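Local coordinates for assembly chaperone of ribosomal protein L4 (Acl4) (Chaetomium thermophilum, PDB 5TQB) that probably acts as a dedicated chaperone that binds newly made ribosomal protein L4 through an all-helical, tetratricopeptide-repeat type scaffold until it joins the assembling ribosome, at residues G83-F88 against A110-A115; G213-L218 against G224-P229. One frame throughout, in Å; residues are numbered along the deposited sequence.

Contact 1 (G83-F88 against A110-A115)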
loop_
_atom_site.group_PDB
_atom_site.type_symbol
_atom_site.label_atom_id
_atom_site.label_comp_id
_atom_site.label_asym_id
_atom_site.label_seq_id
_atom_site.Cartn_x
_atom_site.Cartn_y
_atom_site.Cartn_z
ATOM N N GLY B 83 16.073 -17.371 10.726
ATOM C CA GLY B 83 14.939 -16.739 10.072
ATOM C C GLY B 83 14.288 -15.616 10.863
ATOM O O GLY B 83 13.786 -14.660 10.272
ATOM N N GLY B 84 14.283 -15.729 12.189
ATOM C CA GLY B 84 13.697 -14.708 13.042
ATOM C C GLY B 84 12.267 -15.023 13.451
ATOM O O GLY B 84 11.744 -16.090 13.135
ATOM N N PRO B 85 11.618 -14.083 14.153
ATOM C CA PRO B 85 10.274 -14.301 14.705
ATOM C C PRO B 85 9.172 -14.361 13.644
ATOM O O PRO B 85 8.043 -14.748 13.961
ATOM C CB PRO B 85 10.075 -13.086 15.613
ATOM C CG PRO B 85 10.943 -12.031 15.029
ATOM C CD PRO B 85 12.132 -12.736 14.457
ATOM N N GLU B 86 9.512 -13.996 12.411
ATOM C CA GLU B 86 8.560 -13.895 11.307
ATOM C C GLU B 86 7.749 -15.172 11.120
ATOM O O GLU B 86 6.536 -15.117 10.896
ATOM C CB GLU B 86 9.311 -13.556 10.011
ATOM C CG GLU B 86 8.437 -13.442 8.768
ATOM C CD GLU B 86 9.242 -13.274 7.486
ATOM O OE1 GLU B 86 10.388 -12.780 7.560
ATOM O OE2 GLU B 86 8.729 -13.644 6.405
ATOM N N LYS B 87 8.417 -16.316 11.218
ATOM C CA LYS B 87 7.758 -17.605 11.013
ATOM C C LYS B 87 6.631 -17.877 12.021
ATOM O O LYS B 87 5.635 -18.520 11.682
ATOM C CB LYS B 87 8.782 -18.743 11.047
ATOM C CG LYS B 87 9.625 -18.808 12.310
ATOM C CD LYS B 87 10.735 -19.846 12.169
ATOM C CE LYS B 87 11.638 -19.899 13.393
ATOM N NZ LYS B 87 12.518 -18.700 13.518
ATOM N N PHE B 88 6.784 -17.399 13.253
ATOM C CA PHE B 88 5.749 -17.591 14.265
ATOM C C PHE B 88 4.516 -16.773 13.911
ATOM O O PHE B 88 3.386 -17.246 14.035
ATOM C CB PHE B 88 6.255 -17.187 15.652
ATOM C CG PHE B 88 7.430 -17.992 16.125
ATOM C CD1 PHE B 88 7.257 -19.278 16.602
ATOM C CD2 PHE B 88 8.706 -17.461 16.091
ATOM C CE1 PHE B 88 8.339 -20.022 17.037
ATOM C CE2 PHE B 88 9.791 -18.198 16.525
ATOM C CZ PHE B 88 9.605 -19.481 17.000
ATOM N N ALA B 110 5.832 -12.757 19.845
ATOM C CA ALA B 110 6.034 -11.594 20.697
ATOM C C ALA B 110 7.189 -11.836 21.669
ATOM O O ALA B 110 7.997 -10.939 21.914
ATOM C CB ALA B 110 4.758 -11.267 21.455
ATOM N N THR B 111 7.267 -13.050 22.211
ATOM C CA THR B 111 8.329 -13.413 23.151
ATOM C C THR B 111 9.709 -13.240 22.517
ATOM O O THR B 111 10.611 -12.664 23.126
ATOM C CB THR B 111 8.184 -14.873 23.636
ATOM O OG1 THR B 111 6.931 -15.035 24.306
ATOM C CG2 THR B 111 9.305 -15.247 24.598
ATOM N N VAL B 112 9.867 -13.742 21.295
ATOM C CA VAL B 112 11.130 -13.623 20.575
ATOM C C VAL B 112 11.462 -12.158 20.330
ATOM O O VAL B 112 12.589 -11.726 20.559
ATOM C CB VAL B 112 11.081 -14.372 19.230
ATOM C CG1 VAL B 112 12.366 -14.155 18.434
ATOM C CG2 VAL B 112 10.853 -15.858 19.465
ATOM N N LEU B 113 10.473 -11.397 19.870
ATOM C CA LEU B 113 10.660 -9.973 19.606
ATOM C C LEU B 113 11.074 -9.199 20.856
ATOM O O LEU B 113 11.994 -8.386 20.805
ATOM C CB LEU B 113 9.380 -9.363 19.027
ATOM C CG LEU B 113 9.061 -9.708 17.573
ATOM C CD1 LEU B 113 7.624 -9.318 17.230
ATOM C CD2 LEU B 113 10.045 -9.034 16.628
ATOM N N ARG B 114 10.398 -9.446 21.974
ATOM C CA ARG B 114 10.703 -8.730 23.212
ATOM C C ARG B 114 12.132 -8.978 23.688
ATOM O O ARG B 114 12.782 -8.068 24.208
ATOM C CB ARG B 114 9.716 -9.107 24.314
ATOM C CG ARG B 114 8.653 -8.057 24.553
ATOM C CD ARG B 114 7.796 -8.420 25.740
ATOM N NE ARG B 114 6.928 -9.562 25.462
ATOM C CZ ARG B 114 5.627 -9.484 25.204
ATOM N NH1 ARG B 114 5.004 -8.310 25.187
ATOM N NH2 ARG B 114 4.940 -10.592 24.967
ATOM N N ALA B 115 12.615 -10.204 23.506
ATOM C CA ALA B 115 13.983 -10.556 23.881
ATOM C C ALA B 115 14.997 -9.848 22.982
ATOM O O ALA B 115 16.019 -9.357 23.454
ATOM C CB ALA B 115 14.177 -12.060 23.815
#

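Contact 2 (G213-L218 against G224-P229). With EDO (1,2-ethanediol), chain D; EDO (1,2-ethanediol), chain K.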
loop_
_atom_site.group_PDB
_atom_site.type_symbol
_atom_site.label_atom_id
_atom_site.label_comp_id
_atom_site.label_asym_id
_atom_site.label_seq_id
_atom_site.Cartn_x
_atom_site.Cartn_y
_atom_site.Cartn_z
ATOM N N GLY B 213 -2.679 11.733 11.774
ATOM C CA GLY B 213 -1.720 12.816 11.897
ATOM C C GLY B 213 -0.277 12.348 11.859
ATOM O O GLY B 213 0.642 13.164 11.829
ATOM N N LEU B 214 -0.081 11.033 11.853
ATOM C CA LEU B 214 1.254 10.451 11.858
ATOM C C LEU B 214 1.731 10.035 10.470
ATOM O O LEU B 214 2.876 9.610 10.325
ATOM C CB LEU B 214 1.297 9.240 12.796
ATOM C CG LEU B 214 1.104 9.544 14.283
ATOM C CD1 LEU B 214 0.850 8.271 15.054
ATOM C CD2 LEU B 214 2.306 10.271 14.864
ATOM N N TRP B 215 0.877 10.149 9.452
ATOM C CA TRP B 215 1.267 9.698 8.112
ATOM C C TRP B 215 0.638 10.438 6.925
ATOM O O TRP B 215 1.209 10.430 5.834
ATOM C CB TRP B 215 1.018 8.191 7.964
ATOM C CG TRP B 215 -0.431 7.803 7.898
ATOM C CD1 TRP B 215 -1.238 7.482 8.947
ATOM C CD2 TRP B 215 -1.240 7.686 6.718
ATOM N NE1 TRP B 215 -2.500 7.173 8.497
ATOM C CE2 TRP B 215 -2.529 7.293 7.133
ATOM C CE3 TRP B 215 -0.999 7.878 5.351
ATOM C CZ2 TRP B 215 -3.576 7.087 6.236
ATOM C CZ3 TRP B 215 -2.040 7.672 4.458
ATOM C CH2 TRP B 215 -3.313 7.280 4.906
ATOM N N THR B 216 -0.515 11.075 7.114
ATOM C CA THR B 216 -1.214 11.700 5.984
ATOM C C THR B 216 -0.393 12.813 5.335
ATOM O O THR B 216 -0.589 13.136 4.165
ATOM C CB THR B 216 -2.578 12.281 6.394
ATOM O OG1 THR B 216 -2.404 13.204 7.476
ATOM C CG2 THR B 216 -3.526 11.171 6.811
ATOM N N HIS B 217 0.533 13.382 6.098
ATOM C CA HIS B 217 1.375 14.472 5.617
ATOM C C HIS B 217 2.689 13.966 5.013
ATOM O O HIS B 217 3.472 14.754 4.486
ATOM C CB HIS B 217 1.670 15.447 6.760
ATOM C CG HIS B 217 2.231 14.790 7.984
ATOM N ND1 HIS B 217 3.584 14.707 8.233
ATOM C CD2 HIS B 217 1.619 14.176 9.025
ATOM C CE1 HIS B 217 3.781 14.078 9.377
ATOM N NE2 HIS B 217 2.605 13.742 9.877
ATOM N N LEU B 218 2.927 12.659 5.083
ATOM C CA LEU B 218 4.159 12.074 4.553
ATOM C C LEU B 218 4.091 11.893 3.042
ATOM O O LEU B 218 3.000 11.822 2.475
ATOM C CB LEU B 218 4.431 10.711 5.195
ATOM C CG LEU B 218 5.162 10.681 6.541
ATOM C CD1 LEU B 218 4.578 11.682 7.517
ATOM C CD2 LEU B 218 5.126 9.276 7.123
ATOM N N GLY B 224 6.829 5.414 6.742
ATOM C CA GLY B 224 5.866 5.722 7.787
ATOM C C GLY B 224 4.408 5.518 7.388
ATOM O O GLY B 224 3.524 5.520 8.246
ATOM N N VAL B 225 4.155 5.343 6.092
ATOM C CA VAL B 225 2.794 5.165 5.580
ATOM C C VAL B 225 2.354 3.717 5.759
ATOM O O VAL B 225 3.041 2.805 5.297
ATOM C CB VAL B 225 2.704 5.533 4.082
ATOM C CG1 VAL B 225 1.287 5.297 3.534
ATOM C CG2 VAL B 225 3.116 6.977 3.868
ATOM N N PRO B 226 1.205 3.493 6.421
ATOM C CA PRO B 226 0.782 2.112 6.687
ATOM C C PRO B 226 0.489 1.308 5.423
ATOM O O PRO B 226 0.083 1.886 4.416
ATOM C CB PRO B 226 -0.496 2.278 7.528
ATOM C CG PRO B 226 -0.904 3.678 7.391
ATOM C CD PRO B 226 0.321 4.472 7.077
ATOM N N PRO B 227 0.691 -0.018 5.476
ATOM C CA PRO B 227 0.419 -0.862 4.308
ATOM C C PRO B 227 -1.035 -0.783 3.848
ATOM O O PRO B 227 -1.924 -0.485 4.649
ATOM C CB PRO B 227 0.718 -2.277 4.821
ATOM C CG PRO B 227 1.575 -2.089 6.016
ATOM C CD PRO B 227 1.123 -0.819 6.636
ATOM N N PHE B 228 -1.249 -1.058 2.563
ATOM C CA PHE B 228 -2.565 -1.056 1.942
ATOM C C PHE B 228 -3.639 -1.764 2.784
ATOM O O PHE B 228 -4.649 -1.151 3.119
ATOM C CB PHE B 228 -2.470 -1.688 0.548
ATOM C CG PHE B 228 -3.584 -1.306 -0.380
ATOM C CD1 PHE B 228 -3.398 -0.327 -1.341
ATOM C CD2 PHE B 228 -4.812 -1.943 -0.308
ATOM C CE1 PHE B 228 -4.421 0.016 -2.208
ATOM C CE2 PHE B 228 -5.837 -1.602 -1.167
ATOM C CZ PHE B 228 -5.643 -0.625 -2.119
ATOM N N PRO B 229 -3.424 -3.047 3.137
ATOM C CA PRO B 229 -4.488 -3.760 3.853
ATOM C C PRO B 229 -4.845 -3.093 5.178
ATOM O O PRO B 229 -6.001 -3.098 5.589
ATOM C CB PRO B 229 -3.876 -5.148 4.100
ATOM C CG PRO B 229 -2.786 -5.271 3.113
ATOM C CD PRO B 229 -2.223 -3.889 3.005
HETATM C C1 EDO D . 2.057 -1.100 0.955
HETATM O O1 EDO D . 1.006 -0.277 0.507
HETATM C C2 EDO D . 1.529 -2.484 1.271
HETATM O O2 EDO D . 2.580 -3.288 1.762
HETATM C C1 EDO K . 5.145 -0.469 7.740
HETATM O O1 EDO K . 4.964 -1.766 7.221
HETATM C C2 EDO K . 4.687 0.556 6.725
HETATM O O2 EDO K . 4.936 1.851 7.222
HETATM O O HOH W 1 3.967 6.944 10.473
#

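Contact 1 (G83-F88 against A110-A115)
Pro85, at the turn leading into helix 86-94, presses its ring against Val112 and Leu113 of helix 100-125. Along the ring, Pro85 CB meets Val112 CG1 at 3.8 Å, and Pro85 CG reaches Leu113 CD2 at 3.5 Å with Leu113 CG just behind; the proline thus sits across two consecutive side chains of the long helix, meeting that of Leu113 at about a right angle. The two methyls of Val112 divide the work. CG1, anti to the backbone N (chi1 176°), takes the proline, while Val112 CG2 meets Phe88 CE2 obliquely at 3.9 Å. The phenyl ring is packed from its own segment too, with Lys87 CG over one face and Pro85 CA in plane at its edge. Lys87 runs back along the turn to donate from NZ to Gly84 O (2.7 Å), arriving 37° out of the carbonyl plane, and bonds Gly82 O as well, tying the turn to the end of helix 79-82. Gly83 and Gly84 both adopt positive phi there. Phe88 also touches Val69 of helix 58-71 and Trp105, while Leu113 leans on helix 131-156. Apolar packing of helix 86-94 on the roughly antiparallel helix 100-125 is consistent with a TPR-like alpha-helical solenoid.

Contact 2 (G213-L218 against G224-P229)
The indole of Trp215 is sandwiched: Thr216 CG2 lies over the centre of one face, and Pro226 CD over the opposite face. The proline contact is a CH-pi interaction, with Pro226 CD 3.6 Å from the centroid of the Trp215 five-membered ring and 18° off its normal. This pairing closes the loop between helices 201-212 and 228-240 of what is probably a helical-repeat (TPR-like) fold. Val225 CG1 approaches the six-membered ring obliquely, at 3.9 Å from Trp215 CE3. With chi1 at 71°, Trp215 CG stands between the backbone N and the carbonyl carbon, which turns one indole face to the Pro226 ring. Beyond the loop, the indole packs on Pro185, Arg231, Leu234 and Arg253, so three helices meet it. A type I turn from Trp215 to Leu218, closed by Leu218 N to Trp215 O, carries the leucine round to Gly224, where Leu218 CD2 rests 3.7 Å from Gly224 CA. Pro227 occupies the N-cap position of helix 228-240, and Phe228 N donates to O1 of an ethanediol, probably from the crystallisation liquor, at 3.1 Å. Between the two backbones one water donates to both Leu214 O (2.9 Å) and Gly224 O (2.7 Å).

Contact 1 and contact 2 lie in series along the chain, centres about 25 Å and nearest atoms about 14 Å apart. The side chains that meet in contact 1 are all buried, and they join the start of one helix to the middle of a longer one by aliphatic and phenyl packing alone. Contact 2, nearer the centre of the chain, folds one interhelical loop on itself: its tryptophan, valine and proline are buried, but its leucine and glycine are partly exposed, and a water bridges two backbone carbonyls. Neither helix of contact 1 recurs in contact 2. Both use proline at a helix entrance, against aliphatic side chains in one and an indole face in the other.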